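Local coordinates for CBS domain-containing protein CBSX1, chloroplastic (Arabidopsis thaliana, PDB 4GQW) that belongs to the CBS-pair family and probably regulates thioredoxin systems in the plant chloroplast through its paired CBS domains, at residues V43-E46 against D47-V51; A108-L111 against L112-Y116. One frame throughout, in Å; residues are numbered along the deposited sequence.

Contact 1: V43-E46 against D47-V51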
ATOM      1  N   VAL A  43      13.761  -2.487  -8.257  1.00 90.22           N
ATOM      2  CA  VAL A  43      14.282  -2.817  -9.569  1.00 89.04           C
ATOM      3  C   VAL A  43      15.724  -3.283  -9.455  1.00 93.94           C
ATOM      4  O   VAL A  43      16.581  -2.570  -8.921  1.00 96.06           O
ATOM      5  CB  VAL A  43      14.209  -1.620 -10.522  1.00 88.17           C
ATOM      6  CG1 VAL A  43      14.470  -2.070 -11.948  1.00 96.23           C
ATOM      7  CG2 VAL A  43      12.851  -0.961 -10.419  1.00 78.65           C
ATOM      8  N   ILE A  44      15.975  -4.489  -9.953  1.00103.09           N
ATOM      9  CA  ILE A  44      17.298  -5.090  -9.923  1.00 95.99           C
ATOM     10  C   ILE A  44      17.827  -5.306 -11.329  1.00 98.81           C
ATOM     11  O   ILE A  44      17.070  -5.297 -12.299  1.00103.23           O
ATOM     12  CB  ILE A  44      17.266  -6.471  -9.261  1.00102.72           C
ATOM     13  CG1 ILE A  44      16.359  -7.406 -10.066  1.00 95.44           C
ATOM     14  CG2 ILE A  44      16.798  -6.359  -7.825  1.00 95.04           C
ATOM     15  CD1 ILE A  44      16.354  -8.829  -9.585  1.00 99.04           C
ATOM     16  N   ASP A  45      19.134  -5.515 -11.431  1.00 92.02           N
ATOM     17  CA  ASP A  45      19.734  -5.903 -12.696  1.00102.02           C
ATOM     18  C   ASP A  45      19.779  -7.423 -12.814  1.00105.42           C
ATOM     19  O   ASP A  45      19.074  -8.129 -12.095  1.00 91.59           O
ATOM     20  CB  ASP A  45      21.121  -5.272 -12.884  1.00106.45           C
ATOM     21  CG  ASP A  45      22.118  -5.683 -11.815  1.00109.64           C
ATOM     22  OD1 ASP A  45      23.246  -5.147 -11.838  1.00112.87           O
ATOM     23  OD2 ASP A  45      21.796  -6.528 -10.955  1.00107.03           O
ATOM     24  N   GLU A  46      20.603  -7.925 -13.724  1.00101.12           N
ATOM     25  CA  GLU A  46      20.667  -9.359 -13.973  1.00101.22           C
ATOM     26  C   GLU A  46      21.502 -10.068 -12.911  1.00112.84           C
ATOM     27  O   GLU A  46      21.376 -11.277 -12.708  1.00104.53           O
ATOM     28  CB  GLU A  46      21.226  -9.630 -15.371  1.00111.49           C
ATOM     29  CG  GLU A  46      20.557  -8.827 -16.482  1.00112.20           C
ATOM     30  CD  GLU A  46      19.081  -9.132 -16.630  1.00112.46           C
ATOM     31  OE1 GLU A  46      18.654 -10.240 -16.246  1.00117.75           O
ATOM     32  OE2 GLU A  46      18.342  -8.260 -17.133  1.00109.20           O
ATOM     33  N   ASP A  47      22.346  -9.303 -12.228  1.00122.12           N
ATOM     34  CA  ASP A  47      23.176  -9.836 -11.155  1.00126.51           C
ATOM     35  C   ASP A  47      22.493  -9.650  -9.802  1.00116.96           C
ATOM     36  O   ASP A  47      23.138  -9.717  -8.757  1.00113.36           O
ATOM     37  CB  ASP A  47      24.551  -9.165 -11.163  1.00123.71           C
ATOM     38  CG  ASP A  47      25.311  -9.410 -12.452  1.00130.31           C
ATOM     39  OD1 ASP A  47      25.910  -8.453 -12.985  1.00135.46           O
ATOM     40  OD2 ASP A  47      25.310 -10.563 -12.930  1.00130.06           O
ATOM     41  N   TRP A  48      21.183  -9.415  -9.844  1.00105.60           N
ATOM     42  CA  TRP A  48      20.359  -9.250  -8.646  1.00 97.07           C
ATOM     43  C   TRP A  48      20.797  -8.117  -7.725  1.00108.14           C
ATOM     44  O   TRP A  48      20.555  -8.157  -6.519  1.00105.58           O
ATOM     45  CB  TRP A  48      20.257 -10.562  -7.865  1.00 97.80           C
ATOM     46  CG  TRP A  48      19.025 -11.336  -8.181  1.00110.98           C
ATOM     47  CD1 TRP A  48      18.872 -12.271  -9.160  1.00119.03           C
ATOM     48  CD2 TRP A  48      17.761 -11.235  -7.520  1.00109.15           C
ATOM     49  NE1 TRP A  48      17.591 -12.763  -9.149  1.00117.32           N
ATOM     50  CE2 TRP A  48      16.888 -12.143  -8.150  1.00112.21           C
ATOM     51  CE3 TRP A  48      17.281 -10.466  -6.457  1.00107.70           C
ATOM     52  CZ2 TRP A  48      15.566 -12.303  -7.750  1.00113.38           C
ATOM     53  CZ3 TRP A  48      15.971 -10.628  -6.063  1.00105.72           C
ATOM     54  CH2 TRP A  48      15.128 -11.538  -6.706  1.00106.84           C
ATOM     55  N   LYS A  49      21.430  -7.101  -8.297  1.00135.99           N
ATOM     56  CA  LYS A  49      21.802  -5.922  -7.530  1.00 93.00           C
ATOM     57  C   LYS A  49      20.754  -4.828  -7.701  1.00107.33           C
ATOM     58  O   LYS A  49      20.319  -4.542  -8.816  1.00108.16           O
ATOM     59  CB  LYS A  49      23.178  -5.417  -7.960  1.00105.35           C
ATOM     60  CG  LYS A  49      24.297  -6.403  -7.692  1.00124.59           C
ATOM     61  CD  LYS A  49      25.654  -5.823  -8.053  1.00138.27           C
ATOM     62  CE  LYS A  49      26.766  -6.806  -7.719  1.00146.27           C
ATOM     63  NZ  LYS A  49      28.113  -6.309  -8.106  1.00153.36           N
ATOM     64  N   LEU A  50      20.350  -4.228  -6.586  1.00132.74           N
ATOM     65  CA  LEU A  50      19.326  -3.192  -6.588  1.00107.77           C
ATOM     66  C   LEU A  50      19.738  -2.021  -7.470  1.00 94.63           C
ATOM     67  O   LEU A  50      20.829  -1.472  -7.320  1.00 94.50           O
ATOM     68  CB  LEU A  50      19.065  -2.703  -5.164  1.00107.44           C
ATOM     69  CG  LEU A  50      17.912  -1.717  -4.982  1.00 98.11           C
ATOM     70  CD1 LEU A  50      16.584  -2.429  -5.138  1.00 93.41           C
ATOM     71  CD2 LEU A  50      18.002  -1.040  -3.625  1.00 97.54           C
ATOM     72  N   VAL A  51      18.867  -1.644  -8.397  1.00 82.64           N
ATOM     73  CA  VAL A  51      19.194  -0.564  -9.315  1.00 90.38           C
ATOM     74  C   VAL A  51      18.167   0.563  -9.236  1.00 86.55           C
ATOM     75  O   VAL A  51      18.396   1.659  -9.744  1.00 89.97           O
ATOM     76  CB  VAL A  51      19.355  -1.078 -10.765  1.00106.55           C
ATOM     77  CG1 VAL A  51      18.006  -1.317 -11.410  1.00113.30           C
ATOM     78  CG2 VAL A  51      20.177  -0.104 -11.589  1.00114.46           C
TER

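Contact 2: A108-L111 against L112-Y116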
ATOM      1  N   ALA A 108      13.269   1.111  11.984  1.00 88.27           N
ATOM      2  CA  ALA A 108      11.994   1.561  12.518  1.00 83.66           C
ATOM      3  C   ALA A 108      11.973   3.078  12.641  1.00 87.24           C
ATOM      4  O   ALA A 108      10.969   3.716  12.325  1.00 91.06           O
ATOM      5  CB  ALA A 108      11.728   0.915  13.867  1.00 91.59           C
ATOM      6  N   LYS A 109      13.083   3.654  13.098  1.00 85.45           N
ATOM      7  CA  LYS A 109      13.202   5.107  13.168  1.00 88.68           C
ATOM      8  C   LYS A 109      12.937   5.726  11.807  1.00 94.92           C
ATOM      9  O   LYS A 109      12.199   6.702  11.699  1.00 93.07           O
ATOM     10  CB  LYS A 109      14.585   5.525  13.664  1.00 97.30           C
ATOM     11  CG  LYS A 109      14.791   5.345  15.152  1.00110.65           C
ATOM     12  CD  LYS A 109      16.248   5.533  15.521  1.00119.32           C
ATOM     13  CE  LYS A 109      16.519   5.114  16.954  1.00125.09           C
ATOM     14  NZ  LYS A 109      17.972   5.166  17.260  1.00128.92           N
ATOM     15  N   ILE A 110      13.519   5.145  10.762  1.00 79.61           N
ATOM     16  CA  ILE A 110      13.279   5.657   9.416  1.00 87.65           C
ATOM     17  C   ILE A 110      11.818   5.491   9.007  1.00 87.13           C
ATOM     18  O   ILE A 110      11.200   6.417   8.486  1.00 90.68           O
ATOM     19  CB  ILE A 110      14.161   4.960   8.371  1.00 86.41           C
ATOM     20  CG1 ILE A 110      15.635   5.107   8.743  1.00 90.36           C
ATOM     21  CG2 ILE A 110      13.919   5.561   7.001  1.00 82.55           C
ATOM     22  CD1 ILE A 110      16.072   6.546   8.880  1.00 97.39           C
ATOM     23  N   LEU A 111      11.268   4.312   9.261  1.00 78.41           N
ATOM     24  CA  LEU A 111       9.928   3.974   8.802  1.00 81.36           C
ATOM     25  C   LEU A 111       8.831   4.604   9.647  1.00106.47           C
ATOM     26  O   LEU A 111       7.649   4.402   9.378  1.00117.53           O
ATOM     27  CB  LEU A 111       9.751   2.457   8.789  1.00 78.83           C
ATOM     28  CG  LEU A 111      10.688   1.699   7.849  1.00 89.32           C
ATOM     29  CD1 LEU A 111      10.708   0.218   8.190  1.00 91.97           C
ATOM     30  CD2 LEU A 111      10.276   1.920   6.409  1.00 91.91           C
ATOM     31  N   LEU A 112       9.213   5.362  10.668  1.00103.23           N
ATOM     32  CA  LEU A 112       8.223   6.005  11.523  1.00 95.26           C
ATOM     33  C   LEU A 112       8.387   7.519  11.566  1.00100.02           C
ATOM     34  O   LEU A 112       7.412   8.249  11.742  1.00101.95           O
ATOM     35  CB  LEU A 112       8.279   5.433  12.938  1.00102.38           C
ATOM     36  CG  LEU A 112       7.940   3.949  13.094  1.00107.08           C
ATOM     37  CD1 LEU A 112       8.517   3.423  14.398  1.00 97.88           C
ATOM     38  CD2 LEU A 112       6.439   3.718  13.042  1.00103.68           C
ATOM     39  N   GLU A 113       9.618   7.989  11.409  1.00108.63           N
ATOM     40  CA  GLU A 113       9.879   9.422  11.431  1.00111.63           C
ATOM     41  C   GLU A 113       9.766  10.018  10.035  1.00110.14           C
ATOM     42  O   GLU A 113       9.709  11.237   9.874  1.00109.58           O
ATOM     43  CB  GLU A 113      11.263   9.708  12.013  1.00113.96           C
ATOM     44  CG  GLU A 113      11.431   9.233  13.441  1.00118.93           C
ATOM     45  CD  GLU A 113      12.853   9.367  13.934  1.00116.11           C
ATOM     46  OE1 GLU A 113      13.643  10.083  13.285  1.00115.68           O
ATOM     47  OE2 GLU A 113      13.185   8.750  14.968  1.00120.93           O
ATOM     48  N   THR A 114       9.735   9.155   9.025  1.00 95.73           N
ATOM     49  CA  THR A 114       9.630   9.622   7.653  1.00 91.34           C
ATOM     50  C   THR A 114       8.336   9.150   7.009  1.00103.37           C
ATOM     51  O   THR A 114       7.474   8.564   7.666  1.00106.17           O
ATOM     52  CB  THR A 114      10.818   9.153   6.795  1.00 89.68           C
ATOM     53  OG1 THR A 114      10.755   7.731   6.623  1.00 82.59           O
ATOM     54  CG2 THR A 114      12.137   9.527   7.455  1.00 86.53           C
ATOM     55  N   LYS A 115       8.208   9.416   5.715  1.00108.01           N
ATOM     56  CA  LYS A 115       7.032   9.014   4.960  1.00119.85           C
ATOM     57  C   LYS A 115       7.297   7.726   4.189  1.00115.41           C
ATOM     58  O   LYS A 115       6.459   7.279   3.407  1.00121.38           O
ATOM     59  CB  LYS A 115       6.612  10.129   3.999  1.00136.39           C
ATOM     60  CG  LYS A 115       6.139  11.399   4.695  1.00145.15           C
ATOM     61  CD  LYS A 115       6.040  12.573   3.727  1.00145.83           C
ATOM     62  CE  LYS A 115       5.505  13.816   4.427  1.00139.94           C
ATOM     63  NZ  LYS A 115       5.460  14.985   3.508  1.00135.60           N
ATOM     64  N   TYR A 116       8.465   7.131   4.407  1.00102.28           N
ATOM     65  CA  TYR A 116       8.799   5.874   3.749  1.00105.11           C
ATOM     66  C   TYR A 116       8.133   4.700   4.452  1.00104.64           C
ATOM     67  O   TYR A 116       8.228   4.560   5.670  1.00103.96           O
ATOM     68  CB  TYR A 116      10.314   5.657   3.703  1.00 95.56           C
ATOM     69  CG  TYR A 116      11.071   6.736   2.966  1.00102.27           C
ATOM     70  CD1 TYR A 116      11.172   6.724   1.584  1.00107.79           C
ATOM     71  CD2 TYR A 116      11.691   7.766   3.655  1.00103.86           C
ATOM     72  CE1 TYR A 116      11.865   7.712   0.911  1.00105.47           C
ATOM     73  CE2 TYR A 116      12.384   8.756   2.992  1.00102.69           C
ATOM     74  CZ  TYR A 116      12.468   8.725   1.622  1.00102.46           C
ATOM     75  OH  TYR A 116      13.159   9.711   0.959  1.00108.04           O
TER

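Contact 1: V43-E46 against D47-V51
Ile44 presents its terminal methyl squarely to the flat side of Trp48. Its CD1 lies 3.6 Å from the centroid of the Trp48 six-membered ring and 15° off the ring normal, which establishes a CH-pi contact over the face. The torsions account for this placement: CG1 of Ile44 sits between the backbone N and the carbonyl carbon (chi1 61°), and CD1 then extends straight onward from it to the indole. Lys14 adds a cation-pi partner to the same ring, and Leu128 from strand 128-133 also touches Ile44. Asp45 works differently, folding its carboxylate back over the turn. Its OD2 receives Lys49 N at 2.7 Å on the syn side, the donor lying 28° out of the carboxylate plane, and takes a weak bond from Asp47 N at 3.1 Å. Lys49 N thus holds the oxygen, and the weak Asp47 bond adds to it, which would tend to limit rotation of the carboxylate. Asp45 and Lys49 side chains run alongside each other in the same direction, yet the aspartate uses the lysine's backbone N rather than its ammonium. These contacts close the beta hairpin of strands 40-44 and 50-55 in the first CBS domain. A type I turn runs from Asp45 to Trp48, with a weak bond from Trp48 N to Asp45 O at 3.3 Å; Trp48 itself has left-handed backbone angles, as in a turn followed by a G1 beta bulge. Asp45 N closes the loop on Lys49 O at 3.0 Å. Further along, Ile44 and Leu50 form an antiparallel non-hydrogen-bonded pair with diverging side chains, their CA atoms 4.3 Å apart. Next to that pair, Val43 and Val51 meet obliquely, methyl to methyl, with Val43 CG1 3.7 Å from Val51 CG1.

Contact 2: A108-L111 against L112-Y116
The C-terminal end of helix 104-113, in the beta-alpha-beta unit that links strands 98-99 and 118-122 of the second CBS domain, is where Ala108 to Leu111 meet Leu112 to Tyr116. The last helical turn is documented by Glu113 N bonding to Lys109 O at 2.9 Å, with an N-H...O angle of 151°. The Lys109 and Glu113 side chains lie side by side and point the same way, Glu113 OE2 resting against the lysine's aliphatic base, 3.7 Å from Lys109 CB. No salt bridge forms between them; Lys109 NZ instead makes a long, weak ion pair with Asp106. Leu112 turns CG beside its own backbone N (chi1 -63°), which brings CG to 3.1 Å from Ala108 O and CD1 to 4.1 Å from Ala108 CB. Asn73 of the second subunit packs on Leu112, while Lys70 of that subunit packs on Ala108. Cutting Leu112 back to an alanine is likely to deprive Ala108 CB of the methyl it meets and open a gap toward Asn73 of the second subunit. Leu111 heads for the core, where Leu119 and Val137 receive it, and its CD2 approaches Tyr116 O at 3.4 Å. Arg134 makes weak hydrogen bonds to Leu111 O and Tyr116 O. Thr114, the first residue to leave helical angles, gives a weak backbone bond to Ile110 O; its hydroxyl donates to that same oxygen, though the modelled separation is so short that its length is doubtful. The hydroxyl also accepts from the chain ahead, forming an ST turn: Tyr116 N reaches Thr114 OG1 at 3.2 Å with an N-H...O angle of 160°, and OG1 lies in plane at the edge of the Tyr116 ring.

Contact 1 comes first along the chain and lies in the first CBS domain, contact 2 in the second. Their centres are 24 Å apart, their nearest atoms about 12 Å, and they fall on opposite sides of the chain's centre without touching. Contact 1 closes a hairpin of the three-stranded antiparallel sheet; contact 2 ends the helix leading into strand 118-122 of the four-stranded mixed sheet. The halves are still joined: Leu128, on strand 128-133 of the second domain, meets the side chains of Ile44 and Leu50 and hydrogen-bonds the Trp48 backbone. Ala108, Lys109, Leu112 and Glu113, by contrast, pack on the second subunit. One contact therefore sits at an intrachain domain junction; the other contributes to the interface between the two subunits.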